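Local coordinates for protein amino Transferase (Eubacterium rectale, PDB 3ELE) that probably transfers amino groups between amino acids and keto acids using bound pyridoxal-5'-phosphate, at residues N101-M106 / A275-G280; K203-K206 / P211-I214; R313-E318 / E380-S385; A347-A352 / V357-A362. All coordinates share one frame; numbering follows the deposited sequence. Where two conformers were deposited one is given.

Interaction 1 of 4, residues N101-M106 / A275-G280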
# COMPACT_ATOMS: atom_id res chain seq x y z
N ASN A 101 -5.36 7.93 -18.17
CA ASN A 101 -4.50 6.80 -18.49
C ASN A 101 -3.62 6.41 -17.27
O ASN A 101 -2.97 5.38 -17.32
CB ASN A 101 -3.60 7.13 -19.72
CG ASN A 101 -4.36 7.15 -21.04
OD1 ASN A 101 -4.45 8.18 -21.68
ND2 ASN A 101 -4.89 6.02 -21.43
N LEU A 102 -3.63 7.22 -16.20
CA LEU A 102 -2.77 7.01 -15.02
C LEU A 102 -3.54 6.55 -13.79
O LEU A 102 -4.72 6.91 -13.63
CB LEU A 102 -2.00 8.29 -14.66
CG LEU A 102 -0.76 8.70 -15.46
CD1 LEU A 102 0.32 7.62 -15.34
CD2 LEU A 102 -1.06 9.01 -16.91
N TYR A 103 -2.89 5.74 -12.96
CA TYR A 103 -3.41 5.31 -11.65
C TYR A 103 -2.25 5.49 -10.67
O TYR A 103 -1.25 4.80 -10.82
CB TYR A 103 -3.92 3.87 -11.69
CG TYR A 103 -4.52 3.36 -10.40
CD1 TYR A 103 -3.71 2.86 -9.39
CD2 TYR A 103 -5.88 3.36 -10.19
CE1 TYR A 103 -4.24 2.39 -8.20
CE2 TYR A 103 -6.42 2.91 -9.00
CZ TYR A 103 -5.59 2.41 -8.01
OH TYR A 103 -6.09 1.94 -6.81
N MSE A 104 -2.38 6.39 -9.70
CA MSE A 104 -1.29 6.68 -8.76
C MSE A 104 -1.19 5.58 -7.71
O MSE A 104 -2.20 5.20 -7.11
CB MSE A 104 -1.45 8.05 -8.10
CG MSE A 104 -1.61 9.23 -9.09
SE MSE A 104 -0.26 9.32 -10.45
CE MSE A 104 1.27 9.69 -9.33
N THR A 105 0.03 5.09 -7.50
CA THR A 105 0.30 3.96 -6.60
C THR A 105 1.33 4.32 -5.54
O THR A 105 1.96 5.37 -5.59
CB THR A 105 0.80 2.73 -7.40
OG1 THR A 105 2.06 3.04 -8.01
CG2 THR A 105 -0.22 2.27 -8.45
N MSE A 106 1.50 3.39 -4.61
CA MSE A 106 2.44 3.51 -3.51
C MSE A 106 3.74 2.79 -3.83
O MSE A 106 4.16 1.87 -3.11
CB MSE A 106 1.76 2.99 -2.24
CG MSE A 106 0.49 3.84 -1.93
SE MSE A 106 -0.25 3.49 -0.24
CE MSE A 106 -0.87 1.79 -0.65
N ALA A 275 -10.14 -3.05 -13.84
CA ALA A 275 -9.46 -4.15 -13.11
C ALA A 275 -8.24 -3.65 -12.30
O ALA A 275 -7.94 -4.15 -11.23
CB ALA A 275 -9.05 -5.26 -14.05
N VAL A 276 -7.53 -2.66 -12.85
CA VAL A 276 -6.43 -1.99 -12.15
C VAL A 276 -6.98 -1.32 -10.88
O VAL A 276 -6.51 -1.66 -9.80
CB VAL A 276 -5.68 -1.03 -13.09
CG1 VAL A 276 -4.69 -0.09 -12.32
CG2 VAL A 276 -4.94 -1.87 -14.16
N CYS A 277 -7.99 -0.46 -10.99
CA CYS A 277 -8.68 0.13 -9.81
C CYS A 277 -9.18 -0.93 -8.79
O CYS A 277 -8.95 -0.78 -7.59
CB CYS A 277 -9.86 1.01 -10.22
SG CYS A 277 -9.37 2.44 -11.20
N GLY A 278 -9.83 -1.97 -9.29
CA GLY A 278 -10.29 -3.07 -8.44
C GLY A 278 -9.18 -3.82 -7.72
O GLY A 278 -9.33 -4.18 -6.56
N ALA A 279 -8.06 -4.05 -8.42
CA ALA A 279 -6.89 -4.71 -7.84
C ALA A 279 -6.30 -3.84 -6.73
O ALA A 279 -5.99 -4.36 -5.65
CB ALA A 279 -5.85 -5.03 -8.93
N GLY A 280 -6.20 -2.53 -6.97
CA GLY A 280 -5.71 -1.58 -5.99
C GLY A 280 -6.57 -1.63 -4.75
O GLY A 280 -6.06 -1.78 -3.64
O HOH W 1 -8.63 1.55 -6.60
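Y103 reaches from strand 102-105 to V276, C277 and G280 of helix 269-282, so that a helix packs on the end strand of the mixed seven-stranded sheet typical of the large, cofactor-binding domain of class I and II aminotransferases. Over these short segments strand and helix run nearly the same way, 14° apart. Apolar packing comes first: V276 CG1 lies over one face of the tyrosine ring, 4.0 Å from Y103 CG, and I114 of helix 108-119 touches both side chains. With CG anti to the backbone N (chi1 -178°), the side chain of Y103 extends to the helix, its ring reaching from C277 to G280. A sulfur-aromatic contact follows, C277 SG standing 3.7 Å from Y103 CE2 and approaching obliquely, neither squarely over the face nor at the edge. Backbone packing ends the row: Y103 OH rests 3.6 Å from G280 CA, where any CB would collide with the hydroxyl, so glycine suits the spot. C277 also packs on G12 of the second subunit, placing the contact close to the dimer interface. Replacing the tyrosine by an alanine would probably open a gap beside V276 and C277 and leave the bridging water without its hydroxyl mate. The polar link is that water, which sits in the ring plane 2.6 Å from Y103 OH and donates to C277 O, also at 2.6 Å.

Interaction 2 of 4, residues K203-K206 / P211-I214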
# COMPACT_ATOMS: atom_id res chain seq x y z
N LYS A 203 2.14 -11.71 -32.51
CA LYS A 203 1.94 -12.98 -33.24
C LYS A 203 1.40 -14.08 -32.31
O LYS A 203 0.41 -14.72 -32.66
CB LYS A 203 3.26 -13.41 -33.92
CG LYS A 203 3.36 -14.84 -34.47
CD LYS A 203 4.82 -15.19 -34.84
CE LYS A 203 5.21 -16.63 -34.51
NZ LYS A 203 6.70 -16.78 -34.46
N LYS A 204 2.03 -14.28 -31.14
CA LYS A 204 1.55 -15.30 -30.16
C LYS A 204 0.19 -14.96 -29.53
O LYS A 204 -0.56 -15.87 -29.21
CB LYS A 204 2.58 -15.58 -29.07
CG LYS A 204 3.94 -16.12 -29.56
CD LYS A 204 3.89 -17.49 -30.24
CE LYS A 204 3.50 -18.60 -29.32
NZ LYS A 204 3.70 -19.92 -30.00
N SER A 205 -0.13 -13.67 -29.39
CA SER A 205 -1.43 -13.21 -28.90
C SER A 205 -2.55 -13.65 -29.84
O SER A 205 -3.60 -14.10 -29.38
CB SER A 205 -1.49 -11.68 -28.72
OG SER A 205 -0.67 -11.24 -27.65
N LYS A 206 -2.32 -13.50 -31.15
CA LYS A 206 -3.27 -13.94 -32.18
C LYS A 206 -3.43 -15.48 -32.15
O LYS A 206 -4.56 -15.95 -32.18
CB LYS A 206 -2.86 -13.46 -33.58
CG LYS A 206 -3.09 -11.97 -33.85
CD LYS A 206 -2.58 -11.61 -35.27
CE LYS A 206 -3.09 -10.25 -35.75
NZ LYS A 206 -2.79 -9.14 -34.80
N PRO A 211 -4.74 -11.44 -25.54
CA PRO A 211 -3.59 -10.56 -25.36
C PRO A 211 -2.54 -11.03 -24.35
O PRO A 211 -2.90 -11.48 -23.27
CB PRO A 211 -4.23 -9.26 -24.83
CG PRO A 211 -5.63 -9.30 -25.32
CD PRO A 211 -6.00 -10.74 -25.19
N ILE A 212 -1.27 -10.96 -24.74
CA ILE A 212 -0.14 -11.23 -23.83
C ILE A 212 0.37 -9.83 -23.55
O ILE A 212 0.85 -9.15 -24.46
CB ILE A 212 0.97 -12.08 -24.45
CG1 ILE A 212 0.44 -13.45 -24.90
CG2 ILE A 212 2.13 -12.28 -23.45
CD1 ILE A 212 1.41 -14.23 -25.77
N PHE A 213 0.23 -9.37 -22.31
CA PHE A 213 0.70 -8.04 -21.93
C PHE A 213 2.19 -7.95 -21.76
O PHE A 213 2.84 -8.94 -21.48
CB PHE A 213 0.01 -7.56 -20.65
CG PHE A 213 -1.38 -7.14 -20.89
CD1 PHE A 213 -2.41 -8.09 -20.92
CD2 PHE A 213 -1.67 -5.81 -21.19
CE1 PHE A 213 -3.71 -7.71 -21.22
CE2 PHE A 213 -2.96 -5.42 -21.47
CZ PHE A 213 -3.97 -6.36 -21.48
N ILE A 214 2.73 -6.75 -22.01
CA ILE A 214 4.09 -6.40 -21.62
C ILE A 214 3.84 -5.66 -20.30
O ILE A 214 3.02 -4.75 -20.26
CB ILE A 214 4.81 -5.46 -22.60
CG1 ILE A 214 5.29 -6.21 -23.84
CG2 ILE A 214 6.07 -4.81 -21.95
CD1 ILE A 214 6.01 -5.32 -24.90
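No aromatic ring joins S205 to I212; the flat group between them is the peptide linking P211 to I212, and its N-H points at the serine hydroxyl. I212 N donates to S205 OG at 3.0 Å, with an N-H...O angle of 150°, a slightly bent bond. Beside it, P211 CA lies 3.8 Å from S205 OG, while the proline CB turns away from the helix and the ring packs on V3 of the second subunit. S205 OG stands anti to its own carbonyl carbon (chi1 -69°), a position from which it also bonds L201 O one turn back in the helix. The isoleucine packs against the same hydroxyl, I212 CB coming within 3.7 Å of S205 OG. A carbon-carbon touch lies alongside, I212 CD1 meeting K204 CB at 3.8 Å. The lysine chain then bends away, carrying NZ to a salt bridge with E207. Here helix 191-208 of the beta-alpha-beta unit turns back into strand 213-217, and I212 continues inward onto L201, T173 and V176. One hydroxyl thus serves two backbone groups, tying the strand's approach to the last turns of the helix, while the isoleucine begins the apolar layer between helix and sheet.

Interaction 3 of 4, residues R313-E318 / E380-S385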
# COMPACT_ATOMS: atom_id res chain seq x y z
N ARG A 313 30.21 3.84 -11.91
CA ARG A 313 30.22 2.77 -12.92
C ARG A 313 31.58 2.69 -13.59
O ARG A 313 32.17 1.63 -13.63
CB ARG A 313 29.17 2.98 -14.03
CG ARG A 313 29.05 1.81 -15.03
CD ARG A 313 28.36 2.21 -16.35
NE ARG A 313 29.05 3.32 -17.00
CZ ARG A 313 28.74 3.86 -18.18
NH1 ARG A 313 27.76 3.37 -18.92
NH2 ARG A 313 29.45 4.88 -18.65
N ASP A 314 32.04 3.82 -14.11
CA ASP A 314 33.32 3.92 -14.83
C ASP A 314 34.53 3.55 -13.96
O ASP A 314 35.44 2.87 -14.41
CB ASP A 314 33.50 5.33 -15.41
CG ASP A 314 32.46 5.68 -16.46
OD1 ASP A 314 31.80 4.77 -16.95
OD2 ASP A 314 32.31 6.86 -16.83
N LEU A 315 34.50 3.99 -12.71
CA LEU A 315 35.58 3.70 -11.76
C LEU A 315 35.63 2.18 -11.49
O LEU A 315 36.66 1.56 -11.67
CB LEU A 315 35.37 4.50 -10.48
CG LEU A 315 36.49 4.61 -9.45
CD1 LEU A 315 37.68 5.40 -10.04
CD2 LEU A 315 35.95 5.35 -8.22
N LEU A 316 34.49 1.58 -11.15
CA LEU A 316 34.40 0.13 -10.88
C LEU A 316 34.73 -0.72 -12.12
O LEU A 316 35.46 -1.72 -12.02
CB LEU A 316 32.99 -0.23 -10.35
CG LEU A 316 32.76 -1.62 -9.76
CD1 LEU A 316 33.65 -1.81 -8.51
CD2 LEU A 316 31.29 -1.80 -9.42
N TYR A 317 34.19 -0.33 -13.28
CA TYR A 317 34.44 -1.05 -14.53
C TYR A 317 35.92 -1.01 -14.93
O TYR A 317 36.49 -2.05 -15.28
CB TYR A 317 33.56 -0.50 -15.68
CG TYR A 317 33.76 -1.22 -17.00
CD1 TYR A 317 33.18 -2.48 -17.21
CD2 TYR A 317 34.52 -0.66 -18.03
CE1 TYR A 317 33.34 -3.15 -18.41
CE2 TYR A 317 34.69 -1.34 -19.25
CZ TYR A 317 34.09 -2.60 -19.43
OH TYR A 317 34.24 -3.30 -20.63
N GLU A 318 36.52 0.19 -14.87
CA GLU A 318 37.93 0.37 -15.20
C GLU A 318 38.85 -0.45 -14.29
O GLU A 318 39.73 -1.15 -14.77
CB GLU A 318 38.35 1.86 -15.17
CG GLU A 318 37.77 2.72 -16.29
N GLU A 380 34.80 6.77 -2.96
CA GLU A 380 36.10 6.47 -2.33
C GLU A 380 36.21 5.00 -1.89
O GLU A 380 37.32 4.45 -1.92
CB GLU A 380 36.43 7.44 -1.17
CG GLU A 380 36.24 8.95 -1.49
CD GLU A 380 36.82 9.39 -2.84
OE1 GLU A 380 38.06 9.36 -3.01
OE2 GLU A 380 36.02 9.78 -3.72
N MSE A 381 35.09 4.39 -1.50
CA MSE A 381 35.06 2.98 -1.11
C MSE A 381 35.42 2.12 -2.34
O MSE A 381 36.14 1.13 -2.20
CB MSE A 381 33.70 2.59 -0.49
CG MSE A 381 33.59 1.15 -0.04
SE MSE A 381 33.24 -0.08 -1.54
CE MSE A 381 31.29 -0.07 -1.62
N ILE A 382 34.91 2.49 -3.53
CA ILE A 382 35.23 1.76 -4.78
C ILE A 382 36.75 1.75 -5.03
O ILE A 382 37.31 0.71 -5.34
CB ILE A 382 34.51 2.33 -6.05
CG1 ILE A 382 32.99 2.25 -5.90
CG2 ILE A 382 34.92 1.55 -7.30
CD1 ILE A 382 32.23 2.77 -7.13
N LYS A 383 37.41 2.90 -4.85
CA LYS A 383 38.88 3.00 -5.01
C LYS A 383 39.64 2.21 -3.95
O LYS A 383 40.61 1.51 -4.28
CB LYS A 383 39.36 4.46 -4.96
CG LYS A 383 38.75 5.37 -6.01
CD LYS A 383 39.41 6.71 -5.97
CE LYS A 383 38.83 7.66 -6.98
NZ LYS A 383 39.62 8.93 -6.97
N HIS A 384 39.18 2.30 -2.69
CA HIS A 384 39.83 1.57 -1.57
C HIS A 384 39.61 0.05 -1.67
O HIS A 384 40.38 -0.72 -1.11
CB HIS A 384 39.41 2.09 -0.18
CG HIS A 384 39.58 3.57 -0.00
ND1 HIS A 384 38.62 4.36 0.59
CD2 HIS A 384 40.56 4.41 -0.42
CE1 HIS A 384 39.03 5.62 0.58
NE2 HIS A 384 40.20 5.67 -0.03
N SER A 385 38.57 -0.37 -2.40
CA SER A 385 38.29 -1.81 -2.59
C SER A 385 39.22 -2.54 -3.56
O SER A 385 39.29 -3.77 -3.50
CB SER A 385 36.86 -2.01 -3.09
OG SER A 385 36.71 -1.62 -4.45
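I382 and L315 bury the most surface where helix 306-323 and helix 379-396 lie side by side, a parallel helix pair in the C-terminal part of the aminotransferase fold. The segment axes diverge by just 6° and come within 9.7 Å. I382 points its CB at the partner helix and fits between two neighbouring leucines. Its CG2, anti to the backbone N, meets L316 CD1 at 3.8 Å, the two side chains crossing at about a right angle. On the other leucine, L315 CD2 approaches I382 CB at 4.0 Å. The CB of L315 also points toward the other helix; with CG anti to the backbone N (chi1 -167°), its two methyls are carried on to K383. There L315 CD2 touches K383 CG at 3.6 Å, and the extended lysine chain runs across the leucine tip, its aliphatic part covering the outer margin of the contact. Inward, L316 rests on M336 of strand 335-339 and on M386, which joins the pair to the antiparallel sheet. The polar groups pair within their own helix or with residues beyond the two, not across the contact. R313 grips D314 side-on, NE and NH2 both donating to OD1, and its NH2 has a second carboxylate partner in D226; D314 OD2 in turn pairs with K310. On the other helix, the hydroxyl of S385 turns back along its own backbone and donates to the carbonyl of the residue that anchors the packing: S385 OG lies 2.6 Å from I382 O, tilted 29° from the carbonyl plane.

Interaction 4 of 4, residues A347-A352 / V357-A362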
# COMPACT_ATOMS: atom_id res chain seq x y z
N ALA A 347 30.47 -20.06 -3.98
CA ALA A 347 31.83 -20.35 -3.54
C ALA A 347 32.74 -19.15 -3.82
O ALA A 347 33.58 -18.80 -2.99
CB ALA A 347 32.36 -21.61 -4.23
N PHE A 348 32.55 -18.51 -4.98
CA PHE A 348 33.27 -17.27 -5.31
C PHE A 348 32.93 -16.11 -4.36
O PHE A 348 33.84 -15.38 -3.94
CB PHE A 348 33.04 -16.86 -6.77
CG PHE A 348 33.63 -15.52 -7.13
CD1 PHE A 348 35.01 -15.34 -7.13
CD2 PHE A 348 32.81 -14.44 -7.46
CE1 PHE A 348 35.57 -14.08 -7.45
CE2 PHE A 348 33.36 -13.20 -7.80
CZ PHE A 348 34.74 -13.02 -7.79
N CYS A 349 31.64 -15.94 -4.02
CA CYS A 349 31.22 -14.89 -3.08
C CYS A 349 31.77 -15.10 -1.67
O CYS A 349 31.97 -14.12 -0.96
CB CYS A 349 29.70 -14.71 -3.03
SG CYS A 349 29.12 -14.00 -4.53
N GLU A 350 31.98 -16.37 -1.28
CA GLU A 350 32.64 -16.72 -0.02
C GLU A 350 34.11 -16.32 -0.04
O GLU A 350 34.59 -15.80 0.96
CB GLU A 350 32.53 -18.22 0.33
CG GLU A 350 31.14 -18.68 0.79
CD GLU A 350 30.69 -18.08 2.13
OE1 GLU A 350 31.53 -17.54 2.90
OE2 GLU A 350 29.49 -18.16 2.44
N LYS A 351 34.80 -16.57 -1.15
CA LYS A 351 36.20 -16.14 -1.31
C LYS A 351 36.34 -14.60 -1.28
O LYS A 351 37.28 -14.07 -0.70
CB LYS A 351 36.82 -16.72 -2.59
CG LYS A 351 37.02 -18.24 -2.59
CD LYS A 351 38.06 -18.66 -1.59
CE LYS A 351 38.41 -20.14 -1.67
NZ LYS A 351 39.46 -20.44 -0.63
N ALA A 352 35.38 -13.91 -1.90
CA ALA A 352 35.31 -12.44 -1.86
C ALA A 352 35.16 -12.01 -0.40
O ALA A 352 35.89 -11.14 0.06
CB ALA A 352 34.12 -11.93 -2.68
N VAL A 357 34.85 -8.13 0.83
CA VAL A 357 34.15 -7.67 -0.36
C VAL A 357 32.81 -8.39 -0.34
O VAL A 357 32.78 -9.63 -0.47
CB VAL A 357 34.94 -7.96 -1.65
CG1 VAL A 357 34.11 -7.61 -2.89
CG2 VAL A 357 36.27 -7.15 -1.63
N LEU A 358 31.73 -7.63 -0.19
CA LEU A 358 30.39 -8.15 -0.07
C LEU A 358 29.65 -7.97 -1.41
O LEU A 358 29.14 -6.91 -1.73
CB LEU A 358 29.67 -7.50 1.12
CG LEU A 358 30.49 -7.35 2.42
CD1 LEU A 358 29.62 -6.80 3.54
CD2 LEU A 358 31.11 -8.65 2.85
N ILE A 359 29.68 -9.04 -2.19
CA ILE A 359 29.04 -9.11 -3.51
C ILE A 359 28.01 -10.20 -3.43
O ILE A 359 28.07 -11.04 -2.55
CB ILE A 359 30.05 -9.30 -4.67
CG1 ILE A 359 30.96 -10.53 -4.48
CG2 ILE A 359 30.87 -8.06 -4.76
CD1 ILE A 359 31.99 -10.73 -5.56
N VAL A 360 27.07 -10.19 -4.37
CA VAL A 360 25.90 -11.07 -4.35
C VAL A 360 25.90 -12.04 -5.53
O VAL A 360 25.99 -11.60 -6.68
CB VAL A 360 24.61 -10.18 -4.40
CG1 VAL A 360 23.35 -11.01 -4.46
CG2 VAL A 360 24.55 -9.22 -3.18
N ALA A 361 25.77 -13.34 -5.24
CA ALA A 361 25.70 -14.38 -6.29
C ALA A 361 24.44 -14.16 -7.11
O ALA A 361 23.40 -13.83 -6.56
CB ALA A 361 25.69 -15.79 -5.68
N ALA A 362 24.56 -14.31 -8.43
CA ALA A 362 23.45 -14.06 -9.34
C ALA A 362 22.53 -15.28 -9.58
O ALA A 362 21.60 -15.19 -10.38
CB ALA A 362 23.98 -13.50 -10.66
O HOH W 2 30.85 -11.59 -0.84
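I359 holds CG1 in the crowded position between backbone N and carbonyl carbon (chi1 55°), and the extended second torsion then sends CD1 toward F348 and A352 of helix 345-353. I359 CD1 meets F348 CE2 at 3.6 Å, obliquely to the ring, and A352 CB at 3.8 Å. The sulfur of C349, placed anti to its carbonyl carbon (chi1 -70°), leans onto the strand side: C349 SG is 3.9 Å from I359 CG1 and 4.0 Å from A361 CB. These segments form a helix-to-strand turn, in which the chain leaves the helix and returns against it as strands 357-358 and 360-361, the latter an outermost strand of the antiparallel four-stranded sheet. I373 of strand 370-374 also packs on I359, and I392 of helix 379-396 on F348. A smaller alanine in place of I359 would probably open a gap between F348 and A352 and leave C349 SG with less to pack on. Polar links border this apolar patch. V357 N donates to A352 O at 3.3 Å in a fairly straight bond (160°), though from above the carbonyl plane. A water lies 2.8 Å from C349 O, 2.8 Å from V357 O and 3.1 Å from I359 N, within hydrogen-bonding distance of both carbonyls and accepting from the amide. Water thus joins backbone groups of helix and strand that do not bond each other directly, so the turn is closed by apolar side chains, one direct backbone bond and one bridging water.

In the fold
Interactions 1 and 2 both reach the seven-stranded sheet and touch the second subunit, with interaction 2 nested along the chain in the loop that interaction 1 closes. Interactions 3 and 4 share the C-terminal region, their centres about 17 Å apart, and lie across the chain's centre from interaction 1, their centres about 41 and 39 Å from its own. Along the chain, interaction 4 is nested in the loop that interaction 3 closes, and helix 379-396 serves both. Interactions 1 and 4 are buried, and each adds a bridging water to its apolar packing. Interactions 2 and 3 are partly buried: the former depends on a direct serine-to-backbone bond, the latter on aliphatic packing, with a lysine chain at its margin.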